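Local coordinates for protein MHP1 (Microbacterium liquefaciens, PDB 2JLN) that carries 5-aryl-substituted hydantoins across the membrane by sodium-dependent symport, preferring 5-indolylmethyl and 5-benzyl hydantoin and the L isomer over the D isomer, at residues Asn89-Ala94 against Ala323-Ser328; Ser368-Leu373 against Ala413-Ala418. One frame throughout, in Å; residues are numbered along the deposited sequence.

Contact 1. Residues Asn89-Ala94 against Ala323-Ser328; sequences NFTVAA and AYTLCS
Thr91 and Thr325 meet with their side chains crossed at about a right angle, and their hydroxyls share a hydrogen bond of 2.6 Å between Thr91 OG1 and Thr325 OG1. In both residues OG1 lies anti to the carbonyl carbon, which turns CG2 anti to the backbone N; the two methyls approach to 4.1 Å, CG2 to CG2, beside the polar link. Thr325 OG1 is also hydrogen-bonded to Ser321 O one turn back, so the hydroxyl is gripped from its own helix as well. Within the LeuT-type fold of two inverted five-helix repeats, common to APC transporters, the contact sets the short helix 90-93, in the link between the long membrane helices 58-79 and 104-137, against the end of helix 314-329; Ser312 and Thr313, two sodium ligands, lie just before that helix. Ile107 of helix 104-137 touches both threonines. Asn89, at the N-cap position of the short helix, reaches over with its amide between Tyr324 and Ser328. Its OD1 lies 3.4 Å from Tyr324 CB and equally near the root of the ring, with the amide plane turned 75° from the ring plane. The other branch of the amide, ND2, comes 3.3 Å from Ser328 OG. An alanine in place of Asn89 would probably open a gap beside the Tyr324 ring root and leave Ser328 OG without its amide neighbour. Val92 CG2 lies 3.7 Å from Ser328 OG. The Tyr324 ring meets that of Phe336, and its hydroxyl has a weak hydrogen bond to Lys232 NZ.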
loop_
_atom_site.group_PDB
_atom_site.type_symbol
_atom_site.label_atom_id
_atom_site.label_comp_id
_atom_site.label_asym_id
_atom_site.label_seq_id
_atom_site.Cartn_x
_atom_site.Cartn_y
_atom_site.Cartn_z
ATOM N N ASN A 89 8.247 10.749 6.964
ATOM C CA ASN A 89 8.449 9.375 6.417
ATOM C C ASN A 89 7.883 8.258 7.222
ATOM O O ASN A 89 7.735 8.394 8.437
ATOM C CB ASN A 89 9.934 9.009 6.532
ATOM C CG ASN A 89 10.637 9.031 5.247
ATOM O OD1 ASN A 89 10.016 9.172 4.207
ATOM N ND2 ASN A 89 11.953 8.902 5.293
ATOM N N PHE A 90 7.720 7.107 6.574
ATOM C CA PHE A 90 7.589 5.823 7.274
ATOM C C PHE A 90 8.919 5.416 7.955
ATOM O O PHE A 90 8.983 5.197 9.175
ATOM C CB PHE A 90 7.146 4.730 6.296
ATOM C CG PHE A 90 7.178 3.344 6.880
ATOM C CD1 PHE A 90 8.199 2.456 6.552
ATOM C CD2 PHE A 90 6.200 2.928 7.763
ATOM C CE1 PHE A 90 8.244 1.194 7.084
ATOM C CE2 PHE A 90 6.236 1.661 8.298
ATOM C CZ PHE A 90 7.263 0.799 7.949
ATOM N N THR A 91 9.989 5.342 7.166
ATOM C CA THR A 91 11.268 4.878 7.676
ATOM C C THR A 91 11.748 5.702 8.866
ATOM O O THR A 91 12.254 5.148 9.848
ATOM C CB THR A 91 12.336 4.899 6.587
ATOM O OG1 THR A 91 11.874 4.157 5.450
ATOM C CG2 THR A 91 13.605 4.265 7.090
ATOM N N VAL A 92 11.594 7.025 8.770
ATOM C CA VAL A 92 11.919 7.944 9.879
ATOM C C VAL A 92 11.039 7.777 11.135
ATOM O O VAL A 92 11.553 7.775 12.260
ATOM C CB VAL A 92 11.865 9.417 9.425
ATOM C CG1 VAL A 92 11.662 10.340 10.625
ATOM C CG2 VAL A 92 13.124 9.773 8.683
ATOM N N ALA A 93 9.721 7.648 10.934
ATOM C CA ALA A 93 8.765 7.498 12.041
ATOM C C ALA A 93 8.964 6.219 12.873
ATOM O O ALA A 93 8.601 6.189 14.051
ATOM C CB ALA A 93 7.337 7.595 11.538
ATOM N N ALA A 94 9.536 5.169 12.273
ATOM C CA ALA A 94 9.755 3.914 12.996
ATOM C C ALA A 94 10.840 4.059 14.069
ATOM O O ALA A 94 10.895 3.286 15.028
ATOM C CB ALA A 94 10.074 2.795 12.052
ATOM N N ALA A 323 12.550 3.804 -1.971
ATOM C CA ALA A 323 13.250 5.055 -2.231
ATOM C C ALA A 323 13.494 5.846 -0.927
ATOM O O ALA A 323 14.634 6.101 -0.580
ATOM C CB ALA A 323 12.516 5.902 -3.272
ATOM N N TYR A 324 12.452 6.216 -0.193
ATOM C CA TYR A 324 12.659 6.972 1.041
ATOM C C TYR A 324 13.460 6.238 2.126
ATOM O O TYR A 324 14.061 6.904 2.995
ATOM C CB TYR A 324 11.346 7.417 1.661
ATOM C CG TYR A 324 10.673 8.550 0.962
ATOM C CD1 TYR A 324 9.436 8.368 0.384
ATOM C CD2 TYR A 324 11.247 9.807 0.901
ATOM C CE1 TYR A 324 8.788 9.395 -0.257
ATOM C CE2 TYR A 324 10.599 10.855 0.271
ATOM C CZ TYR A 324 9.366 10.632 -0.312
ATOM O OH TYR A 324 8.662 11.613 -0.962
ATOM N N THR A 325 13.453 4.897 2.111
ATOM C CA THR A 325 14.256 4.116 3.066
ATOM C C THR A 325 15.753 4.268 2.781
ATOM O O THR A 325 16.557 4.387 3.702
ATOM C CB THR A 325 13.872 2.603 3.092
ATOM O OG1 THR A 325 12.525 2.447 3.556
ATOM C CG2 THR A 325 14.783 1.827 4.037
ATOM N N LEU A 326 16.120 4.268 1.503
ATOM C CA LEU A 326 17.512 4.493 1.105
ATOM C C LEU A 326 18.003 5.915 1.390
ATOM O O LEU A 326 19.013 6.117 2.087
ATOM C CB LEU A 326 17.742 4.139 -0.379
ATOM C CG LEU A 326 17.704 2.635 -0.736
ATOM C CD1 LEU A 326 17.994 2.395 -2.226
ATOM C CD2 LEU A 326 18.657 1.828 0.142
ATOM N N CYS A 327 17.303 6.907 0.860
ATOM C CA CYS A 327 17.820 8.271 0.952
ATOM C C CYS A 327 17.747 8.758 2.404
ATOM O O CYS A 327 18.185 9.863 2.751
ATOM C CB CYS A 327 17.071 9.210 0.000
ATOM S SG CYS A 327 15.430 9.694 0.561
ATOM N N SER A 328 17.227 7.903 3.267
ATOM C CA SER A 328 16.895 8.325 4.603
ATOM C C SER A 328 17.669 7.547 5.666
ATOM O O SER A 328 17.755 7.985 6.810
ATOM C CB SER A 328 15.389 8.206 4.776
ATOM O OG SER A 328 15.067 8.021 6.113
#

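Contact 2. Residues Ser368-Leu373 against Ala413-Ala418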
loop_
_atom_site.group_PDB
_atom_site.type_symbol
_atom_site.label_atom_id
_atom_site.label_comp_id
_atom_site.label_asym_id
_atom_site.label_seq_id
_atom_site.Cartn_x
_atom_site.Cartn_y
_atom_site.Cartn_z
ATOM N N SER A 368 1.515 -10.907 6.530
ATOM C CA SER A 368 0.760 -10.867 7.769
ATOM C C SER A 368 1.641 -10.757 9.029
ATOM O O SER A 368 1.120 -10.525 10.123
ATOM C CB SER A 368 -0.264 -12.007 7.853
ATOM O OG SER A 368 0.355 -13.261 7.712
ATOM N N ALA A 369 2.962 -10.900 8.874
ATOM C CA ALA A 369 3.922 -10.646 9.978
ATOM C C ALA A 369 4.304 -9.157 10.118
ATOM O O ALA A 369 5.392 -8.818 10.577
ATOM C CB ALA A 369 5.181 -11.505 9.826
ATOM N N LEU A 370 3.412 -8.275 9.687
ATOM C CA LEU A 370 3.573 -6.848 9.878
ATOM C C LEU A 370 2.483 -6.380 10.847
ATOM O O LEU A 370 2.345 -5.199 11.151
ATOM C CB LEU A 370 3.450 -6.126 8.540
ATOM C CG LEU A 370 4.473 -6.563 7.501
ATOM C CD1 LEU A 370 4.357 -5.719 6.239
ATOM C CD2 LEU A 370 5.872 -6.500 8.082
ATOM N N GLY A 371 1.699 -7.328 11.332
ATOM C CA GLY A 371 0.641 -7.009 12.262
ATOM C C GLY A 371 1.185 -6.352 13.514
ATOM O O GLY A 371 0.651 -5.332 13.943
ATOM N N PRO A 372 2.227 -6.949 14.132
ATOM C CA PRO A 372 2.852 -6.262 15.260
ATOM C C PRO A 372 3.513 -4.938 14.858
ATOM O O PRO A 372 3.498 -4.007 15.652
ATOM C CB PRO A 372 3.888 -7.286 15.768
ATOM C CG PRO A 372 4.033 -8.241 14.661
ATOM C CD PRO A 372 2.677 -8.347 14.082
ATOM N N LEU A 373 4.059 -4.831 13.656
ATOM C CA LEU A 373 4.668 -3.565 13.264
ATOM C C LEU A 373 3.640 -2.437 13.272
ATOM O O LEU A 373 3.930 -1.346 13.749
ATOM C CB LEU A 373 5.340 -3.650 11.894
ATOM C CG LEU A 373 5.919 -2.315 11.426
ATOM C CD1 LEU A 373 7.235 -2.037 12.149
ATOM C CD2 LEU A 373 6.102 -2.297 9.915
ATOM N N ALA A 413 11.584 -7.218 21.437
ATOM C CA ALA A 413 11.069 -8.348 22.201
ATOM C C ALA A 413 9.536 -8.398 22.115
ATOM O O ALA A 413 8.972 -9.444 21.796
ATOM C CB ALA A 413 11.546 -8.310 23.631
ATOM N N VAL A 414 8.863 -7.278 22.381
ATOM C CA VAL A 414 7.411 -7.229 22.202
ATOM C C VAL A 414 7.051 -7.704 20.797
ATOM O O VAL A 414 6.027 -8.357 20.595
ATOM C CB VAL A 414 6.835 -5.815 22.393
ATOM C CG1 VAL A 414 5.367 -5.773 21.980
ATOM C CG2 VAL A 414 7.005 -5.355 23.818
ATOM N N TYR A 415 7.891 -7.389 19.815
ATOM C CA TYR A 415 7.636 -7.877 18.458
ATOM C C TYR A 415 7.656 -9.429 18.372
ATOM O O TYR A 415 6.698 -10.041 17.871
ATOM C CB TYR A 415 8.618 -7.252 17.460
ATOM C CG TYR A 415 8.147 -7.301 16.028
ATOM C CD1 TYR A 415 7.436 -6.248 15.494
ATOM C CD2 TYR A 415 8.396 -8.396 15.215
ATOM C CE1 TYR A 415 6.985 -6.262 14.190
ATOM C CE2 TYR A 415 7.949 -8.416 13.899
ATOM C CZ TYR A 415 7.241 -7.333 13.404
ATOM O OH TYR A 415 6.762 -7.292 12.127
ATOM N N ALA A 416 8.732 -10.052 18.871
ATOM C CA ALA A 416 8.862 -11.517 18.892
ATOM C C ALA A 416 7.690 -12.191 19.590
ATOM O O ALA A 416 6.947 -12.933 18.961
ATOM C CB ALA A 416 10.146 -11.920 19.539
ATOM N N VAL A 417 7.522 -11.916 20.885
ATOM C CA VAL A 417 6.382 -12.444 21.640
ATOM C C VAL A 417 5.044 -12.364 20.880
ATOM O O VAL A 417 4.293 -13.342 20.849
ATOM C CB VAL A 417 6.220 -11.780 23.039
ATOM C CG1 VAL A 417 4.803 -12.044 23.618
ATOM C CG2 VAL A 417 7.332 -12.239 23.999
ATOM N N ALA A 418 4.743 -11.214 20.269
ATOM C CA ALA A 418 3.463 -11.048 19.564
ATOM C C ALA A 418 3.349 -11.868 18.265
ATOM O O ALA A 418 2.269 -12.365 17.940
ATOM C CB ALA A 418 3.149 -9.577 19.312
#
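Tyr415 lays its ring across Pro372 at about a right angle to the proline side chain. Pro372 CG sits over one face, 3.8 Å from the Tyr415 ring centroid and 22° off its normal, a CH-pi contact displaced toward the rim. CB of the same proline meets Tyr415 CE1 at 3.6 Å. CG of the tyrosine, anti to the backbone N, starts the side chain off helix 409-423, and the ring then brings OH to the break between helices 356-368 and 371-384, which falls within transmembrane helix 10. There Tyr415 OH donates a hydrogen bond of 2.6 Å to Ala369 O, the C=O...donor angle being 149° and the donor tilted 21° from the carbonyl plane. Leu373 CB packs on Tyr415 CE1 at 3.8 Å. One turn beyond the tyrosine, Ala418 CB meets Pro372 CB at 4.3 Å, and Ala437 of helix 429-448 also touches the proline. Pro372, in the first turn of helix 371-384, has no N-H to give Ser368 O the usual helical bond; at this interruption Ala369 O takes its bond from a side chain of another helix, so the phenol joins the two helices by one polar and one CH-pi contact.

In the fold
From the N terminus the chain runs through helices 29-40, 44-52, 58-79 and 81-86 before reaching 89-94. Contact 1 closes a long, mostly helical loop of 228 residues when helix 314-329 returns to this short helix. After helices 336-349 and 356-368 the chain enters contact 2, which closes a much shorter loop of 39 residues, from the start of helix 371-384 to helix 409-423. The loops are in series, neither nested nor crossed. Although their centres are 20 Å apart, the contacts touch where Phe90 CZ packs on Leu373 CD2 at 3.8 Å. Helix 104-137 borders both, reaching contact 2 through Pro106, Leu109 and Lys110.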